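Local coordinates for polysaccharide deacetylase-like protein (Bacillus anthracis, PDB 4V33) that probably removes acetyl groups from cell-wall polysaccharide at a zinc site and, with a second such protein, is needed for osmotic stability and cell shape, at residues 204-209 and 233-238; 249-254 and 289-294; 263-268 and 278-283; 295-300 and 317-322. One frame throughout, in Å; residues are numbered along the deposited sequence.

Contact 1 (204-209 and 233-238); sequences FDDGMK and YMIVNN. With ZN (zinc ion), chain D.
D206 CG and I235 CG1 each stand anti to their own carbonyl carbon (chi1 -62° and -65°), and the two side chains run side by side. I235 CD1 lies 3.8 Å from D206 CB, an apolar shoulder beside an acidic ligand. D206 OD1 binds the zinc ion at 2.1 Å, while its other oxygen, OD2, accepts a hydrogen bond from water 2, which is itself a zinc ligand; a short carboxylate can hold metal and water at once. One residue earlier, D205 and Y233 also point the same way, with carboxylate and ring planes 78° apart and D205 OD1 3.2 Å from Y233 CD2. D205 OD2 forms a salt bridge with R343. The strands pair in parallel: Y233 N donates to F204 O at 2.8 Å, and D206 N donates to Y233 O. At the end of the pairing D206 takes a positive phi. Its carbonyl O accepts from I235 N at 3.1 Å, with the donor well above the carbonyl plane, and water 1 ties the same oxygen to N238 ND2. G207 follows, again with positive phi; glycine fits because M234 SD already lies 3.7 Å from G207 CA, on the side where a CB would project. Strand 199-206, helix 211-221 and strand 230-234 form a beta-alpha-beta crossover, and the C-terminal end of strand 199-206 carries the aspartate D206 of the Asp-His-His zinc site, completed by H264 and H268, as in polysaccharide deacetylases.

Contact 2 (249-254 and 289-294); sequences DIKEMV and EKITGK
I291 meets helix 247-255 in two ways, through its side chain and through its carbonyl. Its CG2 methyl rests 4.2 Å from CG2 of I250, a branched apolar pair well suited to closing the gap between two helices. Its O accepts a hydrogen bond of 3.0 Å from K251 NZ, which lies in the carbonyl plane on a lone pair. The amine gets there because the lysine chain runs out extended and bends only at its last torsion (chi4 57°). The I291 carbonyl suits such a visitor: in a continuing helix it would be met by the N-H four residues on, but that residue is P295, which has none. T292 comes next, its CG2 packed 3.9 Å from CG2 of I250, the two side chains crossing obliquely. Helices 247-255 and 277-292 precede and follow strand 259-263, and both lie on the same side of the parallel sheet, where I250, V254 and T292 all touch M261; this is the usual helix-to-helix packing on the outside of a beta/alpha barrel, here probably a distorted one. G293 then leaves the helix with a positive phi of 72°, a conformation glycine adopts readily, while its N still donates to E289 O. K294 N donates back to the threonine's other branch, T292 OG1, at 3.0 Å, forming an ST turn that helps to end the helix. The aliphatic part of K294 does the packing: CG, anti to the carbonyl carbon (chi1 -57°), approaches V254 CG1 to 3.9 Å as the two side chains run antiparallel past one another.

Contact 3 (263-268 and 278-283); sequences SHTATH and EEELKE. With ZN (zinc ion), chain D.
A266 and E280 bring their CA atoms within 4.8 Å, where the irregular loop 263-268 presses on helix 277-292 within a wider, pi-type turn. Alanine suits this place because the backbones come so close; its CB is 3.4 Å from E280 OE1. T265 lies against the helix too, its CA-H directed at E280 O, with 3.3 Å between T265 CA and that oxygen. E280 folds toward the loop by turning at chi2 (-69°), and its carboxylate spans two residues. OE1 receives T267 N on its syn lone pair at 3.0 Å in a fairly straight bond (161°), together with a weak bond from A266 N. OE2 accepts from T267 OG1 at 2.6 Å, the hydroxyl lying somewhat out of the carboxylate plane. T265 keeps its own hydroxyl for the loop, where OG1 donates to H264 O, accepts a weak bond from H268 N and also bonds A269 N. On the far side, H264 NE2 and H268 NE2 bind the zinc ion at 2.2 Å and 2.1 Å. H268 CD2 sits above the rim of the H264 ring, and A300 O accepts from H264 ND1, fixing that ring's rotation. A buried carboxylate held by T267 N and T267 OG1, with a weak bond from A266 N, is probably ionised; E280 probably helps to fix the loop between the two zinc-binding histidines.

Contact 4 (295-300 and 317-322); sequences PVIAVA and YYQFAT
V299 sits squarely over the Y318 ring, its CB 3.6 Å from the ring centroid and only 4° off the normal, a CH-pi contact. The side chains cross at about a right angle, and V296 CG1 meets the ring's edge at CE1. The tyrosine also spans to a neighbouring strand through the hydrogen bond between its OH and S263 OG. V299 CG1 touches A321 CB at 3.6 Å, and on the other face of the sheet A298 CB meets F320 CB at 3.9 Å; the small alanines leave room for V299 and F320 beside them, and F187 stacks on the F320 ring. The backbones are joined by V299 N donating to F320 O and T322 N to V299 O. I297 O accepts from both Q319 N, at 2.9 Å, and F320 N, at 3.2 Å, gathering two successive N-H groups on one oxygen. The looser side lies at Q319, which is exposed and offers little more than OE1 beside I297 CG2, where a polar side chain can face solvent, and at two carbonyls bridged by water 3, V296 O, at 2.7 Å, and Y317 O. The strand axes differ by just 17°, and helix 308-315 lies between them in sequence: a beta-alpha-beta unit of the parallel sheet in the deacetylase domain, one strand of which, through A300 O, supports the zinc ligand H264.

Following the chain, contact 1 comes first: 204-209 and 233-238 close the loop that carries helix 211-221. Contact 2 opens next at 249-254, and before its second half, 289-294, the chain makes contact 3, so 263-268 and 278-283 are enclosed by it; both use helix 277-292, at different levels and without touching. Contact 4, 295-300 with 317-322, begins immediately after contact 2 closes and spans helix 308-315. No two contacts cross. Contacts 1 and 3 share the zinc ion and water 2, Y318 joins contact 4 to contact 3, the K209-D249 salt bridge ties contact 1 to contact 2, and E289 binds V296, linking contact 2 to contact 4.

Contact 1 (204-209 and 233-238)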
loop_
_atom_site.group_PDB
_atom_site.type_symbol
_atom_site.label_atom_id
_atom_site.label_comp_id
_atom_site.label_asym_id
_atom_site.label_seq_id
_atom_site.Cartn_x
_atom_site.Cartn_y
_atom_site.Cartn_z
ATOM N N PHE A 204 -3.322 12.757 -2.397
ATOM C CA PHE A 204 -3.516 14.200 -2.505
ATOM C C PHE A 204 -4.575 14.618 -1.515
ATOM O O PHE A 204 -5.614 13.953 -1.393
ATOM C CB PHE A 204 -4.018 14.562 -3.902
ATOM C CG PHE A 204 -3.074 14.192 -4.995
ATOM C CD1 PHE A 204 -3.140 12.938 -5.577
ATOM C CD2 PHE A 204 -2.120 15.095 -5.446
ATOM C CE1 PHE A 204 -2.266 12.569 -6.594
ATOM C CE2 PHE A 204 -1.238 14.733 -6.467
ATOM C CZ PHE A 204 -1.312 13.467 -7.041
ATOM N N ASP A 205 -4.328 15.730 -0.832
ATOM C CA ASP A 205 -5.294 16.253 0.128
ATOM C C ASP A 205 -6.013 17.480 -0.393
ATOM O O ASP A 205 -5.365 18.442 -0.831
ATOM C CB ASP A 205 -4.609 16.624 1.449
ATOM C CG ASP A 205 -4.249 15.408 2.288
ATOM O OD1 ASP A 205 -4.337 14.275 1.788
ATOM O OD2 ASP A 205 -3.881 15.596 3.465
ATOM N N ASP A 206 -7.345 17.403 -0.326
ATOM C CA ASP A 206 -8.323 18.511 -0.361
ATOM C C ASP A 206 -9.260 18.520 -1.564
ATOM O O ASP A 206 -10.410 18.956 -1.444
ATOM C CB ASP A 206 -7.723 19.918 -0.186
ATOM C CG ASP A 206 -7.024 20.118 1.153
ATOM O OD1 ASP A 206 -7.025 19.217 2.040
ATOM O OD2 ASP A 206 -6.458 21.223 1.305
ATOM N N GLY A 207 -8.790 18.051 -2.713
ATOM C CA GLY A 207 -9.595 18.102 -3.918
ATOM C C GLY A 207 -9.522 19.443 -4.625
ATOM O O GLY A 207 -10.516 19.924 -5.165
ATOM N N MET A 208 -8.341 20.058 -4.618
ATOM C CA MET A 208 -8.133 21.274 -5.389
ATOM C C MET A 208 -8.271 21.002 -6.885
ATOM O O MET A 208 -7.872 19.941 -7.378
ATOM C CB MET A 208 -6.749 21.854 -5.102
ATOM C CG MET A 208 -6.628 22.422 -3.708
ATOM S SD MET A 208 -4.959 23.043 -3.405
ATOM C CE MET A 208 -4.367 21.792 -2.279
ATOM N N LYS A 209 -8.813 21.983 -7.598
ATOM C CA LYS A 209 -8.971 21.905 -9.044
ATOM C C LYS A 209 -7.638 21.607 -9.724
ATOM O O LYS A 209 -7.579 20.857 -10.711
ATOM C CB LYS A 209 -9.531 23.228 -9.570
ATOM C CG LYS A 209 -9.749 23.285 -11.071
ATOM C CD LYS A 209 -10.971 22.490 -11.457
ATOM C CE LYS A 209 -11.507 22.908 -12.820
ATOM N NZ LYS A 209 -12.812 22.246 -13.077
ATOM N N TYR A 233 -8.138 12.734 -1.501
ATOM C CA TYR A 233 -8.990 12.904 -0.333
ATOM C C TYR A 233 -9.755 14.215 -0.488
ATOM O O TYR A 233 -9.203 15.293 -0.305
ATOM C CB TYR A 233 -8.151 12.947 0.932
ATOM C CG TYR A 233 -7.413 11.676 1.325
ATOM C CD1 TYR A 233 -8.096 10.572 1.827
ATOM C CD2 TYR A 233 -6.021 11.616 1.259
ATOM C CE1 TYR A 233 -7.412 9.426 2.236
ATOM C CE2 TYR A 233 -5.330 10.485 1.666
ATOM C CZ TYR A 233 -6.030 9.406 2.166
ATOM O OH TYR A 233 -5.346 8.293 2.585
ATOM N N MET A 234 -11.036 14.106 -0.824
ATOM C CA MET A 234 -11.856 15.249 -1.206
ATOM C C MET A 234 -12.559 15.877 -0.009
ATOM O O MET A 234 -13.195 15.169 0.781
ATOM C CB MET A 234 -12.921 14.765 -2.202
ATOM C CG MET A 234 -13.847 15.850 -2.728
ATOM S SD MET A 234 -13.024 16.771 -4.043
ATOM C CE MET A 234 -13.493 18.455 -3.619
ATOM N N ILE A 235 -12.445 17.198 0.139
ATOM C CA ILE A 235 -13.307 17.916 1.078
ATOM C C ILE A 235 -14.687 17.898 0.437
ATOM O O ILE A 235 -14.917 18.574 -0.562
ATOM C CB ILE A 235 -12.822 19.359 1.320
ATOM C CG1 ILE A 235 -11.458 19.332 2.017
ATOM C CG2 ILE A 235 -13.838 20.123 2.195
ATOM C CD1 ILE A 235 -10.735 20.684 1.983
ATOM N N VAL A 236 -15.601 17.087 0.974
ATOM C CA VAL A 236 -16.767 16.699 0.194
ATOM C C VAL A 236 -17.703 17.876 -0.112
ATOM O O VAL A 236 -18.267 17.972 -1.204
ATOM C CB VAL A 236 -17.501 15.503 0.838
ATOM C CG1 VAL A 236 -18.721 15.107 0.018
ATOM C CG2 VAL A 236 -16.540 14.310 0.967
ATOM N N ASN A 237 -17.833 18.810 0.823
ATOM C CA ASN A 237 -18.697 19.961 0.568
ATOM C C ASN A 237 -18.172 20.900 -0.511
ATOM O O ASN A 237 -18.899 21.776 -0.977
ATOM C CB ASN A 237 -18.973 20.742 1.855
ATOM C CG ASN A 237 -19.920 20.012 2.774
ATOM O OD1 ASN A 237 -20.275 18.854 2.528
ATOM N ND2 ASN A 237 -20.348 20.683 3.840
ATOM N N ASN A 238 -16.915 20.708 -0.906
ATOM C CA ASN A 238 -16.299 21.548 -1.927
ATOM C C ASN A 238 -16.444 21.037 -3.352
ATOM O O ASN A 238 -15.970 21.683 -4.274
ATOM C CB ASN A 238 -14.813 21.759 -1.640
ATOM C CG ASN A 238 -14.573 22.758 -0.519
ATOM O OD1 ASN A 238 -15.464 23.522 -0.155
ATOM N ND2 ASN A 238 -13.355 22.769 0.009
HETATM ZN ZN ZN D . -6.395 19.028 4.076
HETATM O O HOH W 1 -11.407 21.460 -1.849
HETATM O O HOH W 2 -5.136 20.608 3.811
#

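Contact 2 (249-254 and 289-294)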
loop_
_atom_site.group_PDB
_atom_site.type_symbol
_atom_site.label_atom_id
_atom_site.label_comp_id
_atom_site.label_asym_id
_atom_site.label_seq_id
_atom_site.Cartn_x
_atom_site.Cartn_y
_atom_site.Cartn_z
ATOM N N ASP A 249 -14.937 16.595 -13.244
ATOM C CA ASP A 249 -13.521 16.289 -13.007
ATOM C C ASP A 249 -13.385 14.959 -12.283
ATOM O O ASP A 249 -12.588 14.102 -12.661
ATOM C CB ASP A 249 -12.848 17.353 -12.129
ATOM C CG ASP A 249 -12.664 18.677 -12.834
ATOM O OD1 ASP A 249 -12.634 18.709 -14.078
ATOM O OD2 ASP A 249 -12.537 19.695 -12.125
ATOM N N ILE A 250 -14.153 14.804 -11.211
ATOM C CA ILE A 250 -14.102 13.586 -10.417
ATOM C C ILE A 250 -14.482 12.368 -11.255
ATOM O O ILE A 250 -13.842 11.321 -11.168
ATOM C CB ILE A 250 -15.014 13.704 -9.183
ATOM C CG1 ILE A 250 -14.389 14.682 -8.187
ATOM C CG2 ILE A 250 -15.230 12.340 -8.539
ATOM C CD1 ILE A 250 -15.318 15.081 -7.056
ATOM N N LYS A 251 -15.517 12.506 -12.075
ATOM C CA LYS A 251 -15.944 11.388 -12.905
ATOM C C LYS A 251 -14.858 11.004 -13.911
ATOM O O LYS A 251 -14.611 9.826 -14.141
ATOM C CB LYS A 251 -17.284 11.689 -13.582
ATOM C CG LYS A 251 -18.478 11.539 -12.636
ATOM C CD LYS A 251 -19.780 11.994 -13.284
ATOM C CE LYS A 251 -21.000 11.476 -12.527
ATOM N NZ LYS A 251 -21.007 11.890 -11.095
ATOM N N GLU A 252 -14.181 11.996 -14.478
ATOM C CA GLU A 252 -13.081 11.727 -15.398
ATOM C C GLU A 252 -11.939 11.000 -14.677
ATOM O O GLU A 252 -11.375 10.029 -15.191
ATOM C CB GLU A 252 -12.584 13.035 -16.016
ATOM C CG GLU A 252 -11.602 12.875 -17.156
ATOM C CD GLU A 252 -11.269 14.203 -17.821
ATOM O OE1 GLU A 252 -12.007 15.186 -17.600
ATOM O OE2 GLU A 252 -10.270 14.261 -18.566
ATOM N N MET A 253 -11.610 11.466 -13.479
ATOM C CA MET A 253 -10.518 10.882 -12.703
ATOM C C MET A 253 -10.823 9.444 -12.312
ATOM O O MET A 253 -9.967 8.566 -12.414
ATOM C CB MET A 253 -10.256 11.722 -11.453
ATOM C CG MET A 253 -9.650 13.076 -11.766
ATOM S SD MET A 253 -9.780 14.244 -10.399
ATOM C CE MET A 253 -8.456 13.658 -9.356
ATOM N N VAL A 254 -12.050 9.204 -11.868
ATOM C CA VAL A 254 -12.457 7.863 -11.475
ATOM C C VAL A 254 -12.625 6.936 -12.684
ATOM O O VAL A 254 -12.139 5.804 -12.678
ATOM C CB VAL A 254 -13.744 7.903 -10.630
ATOM C CG1 VAL A 254 -14.292 6.504 -10.418
ATOM C CG2 VAL A 254 -13.465 8.582 -9.298
ATOM N N GLU A 289 -19.773 8.808 -2.175
ATOM C CA GLU A 289 -20.119 7.555 -2.848
ATOM C C GLU A 289 -21.182 7.760 -3.923
ATOM O O GLU A 289 -21.133 7.125 -4.976
ATOM C CB GLU A 289 -20.591 6.504 -1.836
ATOM C CG GLU A 289 -19.449 5.884 -1.050
ATOM C CD GLU A 289 -19.896 4.825 -0.064
ATOM O OE1 GLU A 289 -21.091 4.807 0.306
ATOM O OE2 GLU A 289 -19.046 4.007 0.347
ATOM N N LYS A 290 -22.142 8.643 -3.660
ATOM C CA LYS A 290 -23.177 8.922 -4.649
ATOM C C LYS A 290 -22.586 9.617 -5.872
ATOM O O LYS A 290 -23.045 9.409 -6.996
ATOM C CB LYS A 290 -24.301 9.768 -4.051
ATOM C CG LYS A 290 -25.122 9.058 -2.991
ATOM C CD LYS A 290 -26.375 9.858 -2.654
ATOM C CE LYS A 290 -27.159 9.222 -1.514
ATOM N NZ LYS A 290 -26.383 9.219 -0.242
ATOM N N ILE A 291 -21.563 10.435 -5.650
ATOM C CA ILE A 291 -20.909 11.143 -6.740
ATOM C C ILE A 291 -20.045 10.209 -7.590
ATOM O O ILE A 291 -20.091 10.252 -8.818
ATOM C CB ILE A 291 -20.021 12.281 -6.209
ATOM C CG1 ILE A 291 -20.872 13.322 -5.480
ATOM C CG2 ILE A 291 -19.247 12.929 -7.348
ATOM C CD1 ILE A 291 -20.060 14.390 -4.773
ATOM N N THR A 292 -19.256 9.365 -6.933
ATOM C CA THR A 292 -18.280 8.537 -7.645
ATOM C C THR A 292 -18.839 7.210 -8.129
ATOM O O THR A 292 -18.324 6.626 -9.086
ATOM C CB THR A 292 -17.065 8.210 -6.764
ATOM O OG1 THR A 292 -17.476 7.332 -5.707
ATOM C CG2 THR A 292 -16.444 9.486 -6.182
ATOM N N GLY A 293 -19.874 6.715 -7.454
ATOM C CA GLY A 293 -20.402 5.394 -7.751
ATOM C C GLY A 293 -19.484 4.271 -7.298
ATOM O O GLY A 293 -19.683 3.109 -7.664
ATOM N N LYS A 294 -18.475 4.619 -6.505
ATOM C CA LYS A 294 -17.507 3.656 -5.987
ATOM C C LYS A 294 -17.445 3.780 -4.471
ATOM O O LYS A 294 -17.688 4.862 -3.927
ATOM C CB LYS A 294 -16.114 3.938 -6.565
ATOM C CG LYS A 294 -16.038 3.920 -8.075
ATOM C CD LYS A 294 -16.183 2.518 -8.619
ATOM C CE LYS A 294 -15.789 2.468 -10.088
ATOM N NZ LYS A 294 -15.991 1.118 -10.680
#

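Contact 3 (263-268 and 278-283)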
loop_
_atom_site.group_PDB
_atom_site.type_symbol
_atom_site.label_atom_id
_atom_site.label_comp_id
_atom_site.label_asym_id
_atom_site.label_seq_id
_atom_site.Cartn_x
_atom_site.Cartn_y
_atom_site.Cartn_z
ATOM N N SER A 263 -12.269 10.295 1.263
ATOM C CA SER A 263 -12.817 11.402 2.055
ATOM C C SER A 263 -11.781 12.274 2.766
ATOM O O SER A 263 -10.807 11.766 3.304
ATOM C CB SER A 263 -13.773 10.830 3.102
ATOM O OG SER A 263 -14.333 11.856 3.913
ATOM N N HIS A 264 -12.025 13.583 2.805
ATOM C CA HIS A 264 -11.243 14.487 3.663
ATOM C C HIS A 264 -12.203 15.200 4.613
ATOM O O HIS A 264 -11.952 16.335 5.008
ATOM C CB HIS A 264 -10.459 15.512 2.820
ATOM C CG HIS A 264 -9.201 16.028 3.463
ATOM N ND1 HIS A 264 -8.648 15.482 4.600
ATOM C CD2 HIS A 264 -8.368 17.033 3.092
ATOM C CE1 HIS A 264 -7.541 16.140 4.914
ATOM N NE2 HIS A 264 -7.352 17.092 4.018
ATOM N N THR A 265 -13.275 14.497 4.995
ATOM C CA THR A 265 -14.413 15.023 5.774
ATOM C C THR A 265 -15.303 15.961 4.957
ATOM O O THR A 265 -15.027 16.244 3.792
ATOM C CB THR A 265 -14.024 15.697 7.134
ATOM O OG1 THR A 265 -13.512 17.015 6.904
ATOM C CG2 THR A 265 -13.007 14.852 7.905
ATOM N N ALA A 266 -16.383 16.433 5.573
ATOM C CA ALA A 266 -17.323 17.295 4.871
ATOM C C ALA A 266 -16.774 18.699 4.690
ATOM O O ALA A 266 -16.865 19.273 3.606
ATOM C CB ALA A 266 -18.646 17.353 5.609
ATOM N N THR A 267 -16.229 19.266 5.764
ATOM C CA THR A 267 -15.786 20.658 5.731
ATOM C C THR A 267 -14.312 20.868 6.072
ATOM O O THR A 267 -13.900 22.008 6.279
ATOM C CB THR A 267 -16.633 21.569 6.662
ATOM O OG1 THR A 267 -16.395 21.233 8.040
ATOM C CG2 THR A 267 -18.120 21.444 6.347
ATOM N N HIS A 268 -13.533 19.790 6.122
ATOM C CA HIS A 268 -12.120 19.848 6.538
ATOM C C HIS A 268 -12.084 20.203 8.027
ATOM O O HIS A 268 -11.400 21.131 8.462
ATOM C CB HIS A 268 -11.317 20.846 5.686
ATOM C CG HIS A 268 -9.836 20.626 5.704
ATOM N ND1 HIS A 268 -8.975 21.431 6.419
ATOM C CD2 HIS A 268 -9.061 19.721 5.064
ATOM C CE1 HIS A 268 -7.732 21.019 6.230
ATOM N NE2 HIS A 268 -7.756 19.993 5.397
ATOM N N GLU A 278 -21.241 12.409 12.778
ATOM C CA GLU A 278 -22.018 11.797 11.704
ATOM C C GLU A 278 -21.960 12.667 10.449
ATOM O O GLU A 278 -21.724 12.173 9.347
ATOM C CB GLU A 278 -23.463 11.529 12.122
ATOM C CG GLU A 278 -23.589 10.404 13.131
ATOM C CD GLU A 278 -25.000 9.873 13.252
ATOM O OE1 GLU A 278 -25.818 10.100 12.334
ATOM O OE2 GLU A 278 -25.288 9.227 14.278
ATOM N N GLU A 279 -22.149 13.969 10.616
ATOM C CA GLU A 279 -22.100 14.863 9.467
ATOM C C GLU A 279 -20.716 14.892 8.812
ATOM O O GLU A 279 -20.598 14.820 7.591
ATOM C CB GLU A 279 -22.528 16.285 9.855
ATOM C CG GLU A 279 -22.548 17.228 8.672
ATOM C CD GLU A 279 -23.159 18.573 8.988
ATOM O OE1 GLU A 279 -23.529 18.811 10.162
ATOM O OE2 GLU A 279 -23.259 19.395 8.047
ATOM N N GLU A 280 -19.666 14.986 9.618
ATOM C CA GLU A 280 -18.316 15.165 9.071
ATOM C C GLU A 280 -17.690 13.890 8.523
ATOM O O GLU A 280 -16.888 13.943 7.585
ATOM C CB GLU A 280 -17.391 15.775 10.121
ATOM C CG GLU A 280 -17.657 17.251 10.381
ATOM C CD GLU A 280 -17.267 18.157 9.200
ATOM O OE1 GLU A 280 -16.549 17.726 8.266
ATOM O OE2 GLU A 280 -17.691 19.330 9.223
ATOM N N LEU A 281 -18.032 12.750 9.124
ATOM C CA LEU A 281 -17.373 11.485 8.787
ATOM C C LEU A 281 -18.282 10.521 8.026
ATOM O O LEU A 281 -17.885 9.932 7.021
ATOM C CB LEU A 281 -16.856 10.801 10.059
ATOM C CG LEU A 281 -15.716 11.505 10.801
ATOM C CD1 LEU A 281 -15.462 10.858 12.149
ATOM C CD2 LEU A 281 -14.436 11.516 9.957
ATOM N N LYS A 282 -19.504 10.355 8.512
ATOM C CA LYS A 282 -20.436 9.415 7.914
ATOM C C LYS A 282 -21.105 9.978 6.655
ATOM O O LYS A 282 -21.115 9.336 5.607
ATOM C CB LYS A 282 -21.483 9.015 8.958
ATOM C CG LYS A 282 -22.526 8.044 8.484
ATOM C CD LYS A 282 -23.508 7.812 9.620
ATOM C CE LYS A 282 -24.788 7.208 9.127
ATOM N NZ LYS A 282 -25.611 8.145 8.300
ATOM N N GLU A 283 -21.667 11.178 6.760
ATOM C CA GLU A 283 -22.433 11.735 5.649
ATOM C C GLU A 283 -21.548 12.214 4.496
ATOM O O GLU A 283 -21.976 12.244 3.340
ATOM C CB GLU A 283 -23.383 12.836 6.157
ATOM C CG GLU A 283 -24.381 12.277 7.182
ATOM C CD GLU A 283 -25.278 13.317 7.830
ATOM O OE1 GLU A 283 -25.201 14.514 7.475
ATOM O OE2 GLU A 283 -26.075 12.917 8.703
HETATM ZN ZN ZN D . -6.395 19.028 4.076
HETATM O O HOH W 2 -5.136 20.608 3.811
#

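Contact 4 (295-300 and 317-322)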
loop_
_atom_site.group_PDB
_atom_site.type_symbol
_atom_site.label_atom_id
_atom_site.label_comp_id
_atom_site.label_asym_id
_atom_site.label_seq_id
_atom_site.Cartn_x
_atom_site.Cartn_y
_atom_site.Cartn_z
ATOM N N PRO A 295 -17.092 2.686 -3.778
ATOM C CA PRO A 295 -17.035 2.732 -2.312
ATOM C C PRO A 295 -16.001 3.718 -1.787
ATOM O O PRO A 295 -14.923 3.891 -2.376
ATOM C CB PRO A 295 -16.624 1.306 -1.932
ATOM C CG PRO A 295 -17.091 0.468 -3.077
ATOM C CD PRO A 295 -16.879 1.322 -4.294
ATOM N N VAL A 296 -16.346 4.368 -0.684
ATOM C CA VAL A 296 -15.423 5.219 0.048
ATOM C C VAL A 296 -15.044 4.494 1.334
ATOM O O VAL A 296 -15.908 4.191 2.170
ATOM C CB VAL A 296 -16.055 6.594 0.331
ATOM C CG1 VAL A 296 -15.213 7.395 1.328
ATOM C CG2 VAL A 296 -16.216 7.352 -0.979
ATOM N N ILE A 297 -13.757 4.178 1.457
ATOM C CA ILE A 297 -13.244 3.336 2.531
ATOM C C ILE A 297 -12.122 3.998 3.327
ATOM O O ILE A 297 -11.646 3.439 4.318
ATOM C CB ILE A 297 -12.707 1.999 1.971
ATOM C CG1 ILE A 297 -11.574 2.249 0.972
ATOM C CG2 ILE A 297 -13.828 1.222 1.298
ATOM C CD1 ILE A 297 -10.977 0.967 0.380
ATOM N N ALA A 298 -11.684 5.173 2.884
ATOM C CA ALA A 298 -10.521 5.823 3.478
ATOM C C ALA A 298 -10.750 7.305 3.733
ATOM O O ALA A 298 -11.481 7.973 2.991
ATOM C CB ALA A 298 -9.297 5.634 2.581
ATOM N N VAL A 299 -10.096 7.822 4.770
ATOM C CA VAL A 299 -10.173 9.239 5.102
ATOM C C VAL A 299 -8.778 9.746 5.458
ATOM O O VAL A 299 -7.888 8.958 5.802
ATOM C CB VAL A 299 -11.155 9.459 6.292
ATOM C CG1 VAL A 299 -10.586 8.866 7.585
ATOM C CG2 VAL A 299 -11.518 10.952 6.466
ATOM N N ALA A 300 -8.576 11.051 5.342
ATOM C CA ALA A 300 -7.375 11.686 5.873
ATOM C C ALA A 300 -7.810 12.675 6.933
ATOM O O ALA A 300 -8.763 13.416 6.722
ATOM C CB ALA A 300 -6.613 12.407 4.750
ATOM N N TYR A 317 -16.813 4.224 10.404
ATOM C CA TYR A 317 -17.165 4.565 9.027
ATOM C C TYR A 317 -16.098 4.262 7.982
ATOM O O TYR A 317 -16.423 4.086 6.813
ATOM C CB TYR A 317 -17.536 6.050 8.939
ATOM C CG TYR A 317 -18.511 6.466 10.017
ATOM C CD1 TYR A 317 -19.766 5.874 10.101
ATOM C CD2 TYR A 317 -18.173 7.424 10.962
ATOM C CE1 TYR A 317 -20.661 6.232 11.088
ATOM C CE2 TYR A 317 -19.068 7.796 11.953
ATOM C CZ TYR A 317 -20.310 7.188 12.011
ATOM O OH TYR A 317 -21.224 7.537 12.985
ATOM N N TYR A 318 -14.839 4.210 8.403
ATOM C CA TYR A 318 -13.721 4.048 7.472
ATOM C C TYR A 318 -12.833 2.882 7.874
ATOM O O TYR A 318 -12.663 2.611 9.060
ATOM C CB TYR A 318 -12.875 5.325 7.422
ATOM C CG TYR A 318 -13.624 6.535 6.917
ATOM C CD1 TYR A 318 -13.762 6.764 5.551
ATOM C CD2 TYR A 318 -14.205 7.438 7.803
ATOM C CE1 TYR A 318 -14.445 7.857 5.075
ATOM C CE2 TYR A 318 -14.893 8.542 7.339
ATOM C CZ TYR A 318 -15.009 8.747 5.973
ATOM O OH TYR A 318 -15.693 9.837 5.485
ATOM N N GLN A 319 -12.260 2.199 6.884
ATOM C CA GLN A 319 -11.293 1.141 7.143
ATOM C C GLN A 319 -9.874 1.694 7.289
ATOM O O GLN A 319 -9.036 1.083 7.958
ATOM C CB GLN A 319 -11.303 0.114 6.011
ATOM C CG GLN A 319 -12.605 -0.626 5.837
ATOM C CD GLN A 319 -12.621 -1.423 4.552
ATOM O OE1 GLN A 319 -13.619 -1.438 3.830
ATOM N NE2 GLN A 319 -11.503 -2.079 4.252
ATOM N N PHE A 320 -9.612 2.844 6.665
ATOM C CA PHE A 320 -8.259 3.407 6.602
ATOM C C PHE A 320 -8.305 4.889 6.932
ATOM O O PHE A 320 -9.209 5.601 6.495
ATOM C CB PHE A 320 -7.654 3.240 5.197
ATOM C CG PHE A 320 -7.566 1.818 4.749
ATOM C CD1 PHE A 320 -6.511 1.021 5.149
ATOM C CD2 PHE A 320 -8.559 1.268 3.953
ATOM C CE1 PHE A 320 -6.438 -0.300 4.756
ATOM C CE2 PHE A 320 -8.501 -0.057 3.554
ATOM C CZ PHE A 320 -7.435 -0.843 3.955
ATOM N N ALA A 321 -7.318 5.358 7.687
ATOM C CA ALA A 321 -7.202 6.784 7.972
ATOM C C ALA A 321 -5.738 7.162 8.052
ATOM O O ALA A 321 -4.946 6.466 8.698
ATOM C CB ALA A 321 -7.923 7.134 9.266
ATOM N N THR A 322 -5.372 8.239 7.362
ATOM C CA THR A 322 -3.992 8.711 7.343
ATOM C C THR A 322 -3.809 9.986 8.152
ATOM O O THR A 322 -4.684 10.859 8.184
ATOM C CB THR A 322 -3.483 8.969 5.906
ATOM O OG1 THR A 322 -4.467 9.710 5.175
ATOM C CG2 THR A 322 -3.197 7.652 5.191
HETATM O O HOH W 3 -15.975 2.878 4.552
#